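N-terminal acetyltransferase-like protein (PDB 5NNP) probably serves as the auxiliary, TPR-repeat subunit of an N-terminal acetyltransferase A complex that acetylates protein N-termini. Local coordinates at residues 396-401 with 412-417. Residues are numbered along the deposited sequence; the frame is centred on the assembly and turned at random.
Sequences YVEKAI and MTKARI. With PO4 (phosphate ion), chain U.
V397 and E398 meet T413, K414 and I417 between two successive antiparallel helices of the TPR-type helical array. The two segments approach to 10.0 Å between axes, with 155° between their N-to-C directions. V397 carries the apolar part with both methyls. Its CG1, anti to the backbone N (chi1 175°), lies 3.8 Å from K414 CB. Its CG2 touches T413 CG2 at 3.6 Å and I417 CD1 at 3.7 Å. I401 CD1 meets K414 CD, and the two side chains cross at about a right angle. K414 runs from V397, past I401, to E398. Its NZ is modelled 2.8 Å from E398 OE1 as a salt bridge, but the place of NZ is doubtful. T413 turns its methyl to V397, while its OG1 hydrogen-bonds Y376 OH of helix 369-381. R416 makes no contact with 396-401. Its NE and NH2 both donate to O4 of a phosphate ion, probably from the crystallisation liquor, and the shorter bond, NH2 to O4, is 2.8 Å. An alanine in place of R416 removes both donors to O4, and the phosphate would probably be held less firmly, although K450 also bonds it. Helix 369-381 touches both helices, through Y396 and V397 of one and T413 of the other. On the 412-417 side, M412 and A415 touch helix 424-436, and M412 and R416 touch helix 442-454.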
loop_
_atom_site.group_PDB
_atom_site.type_symbol
_atom_site.label_atom_id
_atom_site.label_comp_id
_atom_site.label_asym_id
_atom_site.label_seq_id
_atom_site.Cartn_x
_atom_site.Cartn_y
_atom_site.Cartn_z
ATOM N N TYR A 396 25.151 -29.420 2.263
ATOM C CA TYR A 396 23.818 -29.880 1.891
ATOM C C TYR A 396 23.368 -29.342 0.534
ATOM O O TYR A 396 22.753 -30.070 -0.249
ATOM C CB TYR A 396 22.788 -29.492 2.950
ATOM C CG TYR A 396 22.797 -30.362 4.184
ATOM C CD1 TYR A 396 22.466 -31.707 4.116
ATOM C CD2 TYR A 396 23.112 -29.833 5.420
ATOM C CE1 TYR A 396 22.466 -32.503 5.256
ATOM C CE2 TYR A 396 23.118 -30.613 6.551
ATOM C CZ TYR A 396 22.794 -31.943 6.469
ATOM O OH TYR A 396 22.791 -32.708 7.609
ATOM N N VAL A 397 23.666 -28.078 0.248
ATOM C CA VAL A 397 23.247 -27.521 -1.029
ATOM C C VAL A 397 24.044 -28.152 -2.168
ATOM O O VAL A 397 23.503 -28.386 -3.247
ATOM C CB VAL A 397 23.388 -25.985 -1.080
ATOM C CG1 VAL A 397 23.061 -25.449 -2.458
ATOM C CG2 VAL A 397 22.471 -25.346 -0.061
ATOM N N GLU A 398 25.317 -28.432 -1.929
ATOM C CA GLU A 398 26.150 -29.071 -2.943
ATOM C C GLU A 398 25.677 -30.493 -3.270
ATOM O O GLU A 398 25.733 -30.920 -4.429
ATOM C CB GLU A 398 27.624 -29.109 -2.505
ATOM C CG GLU A 398 28.385 -27.805 -2.717
ATOM C CD GLU A 398 28.415 -27.351 -4.179
ATOM O OE1 GLU A 398 28.828 -26.204 -4.427
ATOM O OE2 GLU A 398 28.039 -28.133 -5.085
ATOM N N LYS A 399 25.224 -31.221 -2.254
ATOM C CA LYS A 399 24.704 -32.560 -2.469
ATOM C C LYS A 399 23.414 -32.490 -3.265
ATOM O O LYS A 399 23.152 -33.338 -4.113
ATOM C CB LYS A 399 24.469 -33.284 -1.144
ATOM C CG LYS A 399 25.742 -33.763 -0.462
ATOM C CD LYS A 399 25.456 -34.899 0.486
ATOM C CE LYS A 399 26.669 -35.263 1.332
ATOM N NZ LYS A 399 26.789 -34.374 2.519
ATOM N N ALA A 400 22.619 -31.463 -2.988
ATOM C CA ALA A 400 21.390 -31.203 -3.719
ATOM C C ALA A 400 21.677 -30.876 -5.189
ATOM O O ALA A 400 21.046 -31.426 -6.097
ATOM C CB ALA A 400 20.628 -30.076 -3.053
ATOM N N ILE A 401 22.640 -29.989 -5.417
ATOM C CA ILE A 401 23.045 -29.610 -6.765
ATOM C C ILE A 401 23.727 -30.761 -7.538
ATOM O O ILE A 401 23.614 -30.847 -8.767
ATOM C CB ILE A 401 23.975 -28.392 -6.713
ATOM C CG1 ILE A 401 23.197 -27.189 -6.158
ATOM C CG2 ILE A 401 24.556 -28.101 -8.084
ATOM C CD1 ILE A 401 24.012 -25.931 -5.973
ATOM N N MET A 412 20.271 -20.689 -6.010
ATOM C CA MET A 412 19.864 -19.444 -5.371
ATOM C C MET A 412 20.244 -19.458 -3.901
ATOM O O MET A 412 20.812 -18.499 -3.382
ATOM C CB MET A 412 18.363 -19.231 -5.518
ATOM C CG MET A 412 17.881 -18.004 -4.826
ATOM S SD MET A 412 16.127 -17.637 -5.093
ATOM C CE MET A 412 15.348 -19.199 -4.696
ATOM N N THR A 413 19.930 -20.565 -3.236
ATOM C CA THR A 413 20.271 -20.747 -1.833
ATOM C C THR A 413 21.787 -20.755 -1.637
ATOM O O THR A 413 22.303 -20.203 -0.658
ATOM C CB THR A 413 19.668 -22.051 -1.280
ATOM O OG1 THR A 413 18.269 -21.859 -1.046
ATOM C CG2 THR A 413 20.325 -22.437 0.036
ATOM N N LYS A 414 22.494 -21.382 -2.572
ATOM C CA LYS A 414 23.943 -21.447 -2.508
ATOM C C LYS A 414 24.567 -20.061 -2.458
ATOM O O LYS A 414 25.405 -19.769 -1.597
ATOM C CB LYS A 414 24.488 -22.209 -3.703
ATOM C CG LYS A 414 25.969 -22.463 -3.610
ATOM C CD LYS A 414 26.404 -23.417 -4.666
ATOM C CE LYS A 414 27.631 -22.901 -5.348
ATOM N NZ LYS A 414 28.275 -24.015 -6.078
ATOM N N ALA A 415 24.158 -19.219 -3.404
ATOM C CA ALA A 415 24.560 -17.816 -3.429
ATOM C C ALA A 415 24.302 -17.112 -2.095
ATOM O O ALA A 415 25.095 -16.273 -1.668
ATOM C CB ALA A 415 23.827 -17.072 -4.571
ATOM N N ARG A 416 23.190 -17.441 -1.453
ATOM C CA ARG A 416 22.797 -16.766 -0.219
ATOM C C ARG A 416 23.727 -17.156 0.923
ATOM O O ARG A 416 23.977 -16.369 1.836
ATOM C CB ARG A 416 21.342 -17.093 0.135
ATOM C CG ARG A 416 20.821 -16.372 1.363
ATOM C CD ARG A 416 19.348 -16.679 1.610
ATOM N NE ARG A 416 18.470 -16.023 0.642
ATOM C CZ ARG A 416 17.923 -16.621 -0.414
ATOM N NH1 ARG A 416 18.155 -17.908 -0.654
ATOM N NH2 ARG A 416 17.133 -15.932 -1.233
ATOM N N ILE A 417 24.255 -18.374 0.855
ATOM C CA ILE A 417 25.213 -18.851 1.841
ATOM C C ILE A 417 26.520 -18.077 1.689
ATOM O O ILE A 417 27.125 -17.618 2.681
ATOM C CB ILE A 417 25.440 -20.369 1.692
ATOM C CG1 ILE A 417 24.106 -21.099 1.868
ATOM C CG2 ILE A 417 26.455 -20.882 2.695
ATOM C CD1 ILE A 417 24.189 -22.601 1.759
HETATM P P PO4 U . 17.956 -12.329 0.004
HETATM O O1 PO4 U . 19.280 -12.866 -0.479
HETATM O O2 PO4 U . 18.121 -11.883 1.440
HETATM O O3 PO4 U . 17.524 -11.145 -0.834
HETATM O O4 PO4 U . 16.916 -13.420 -0.105
#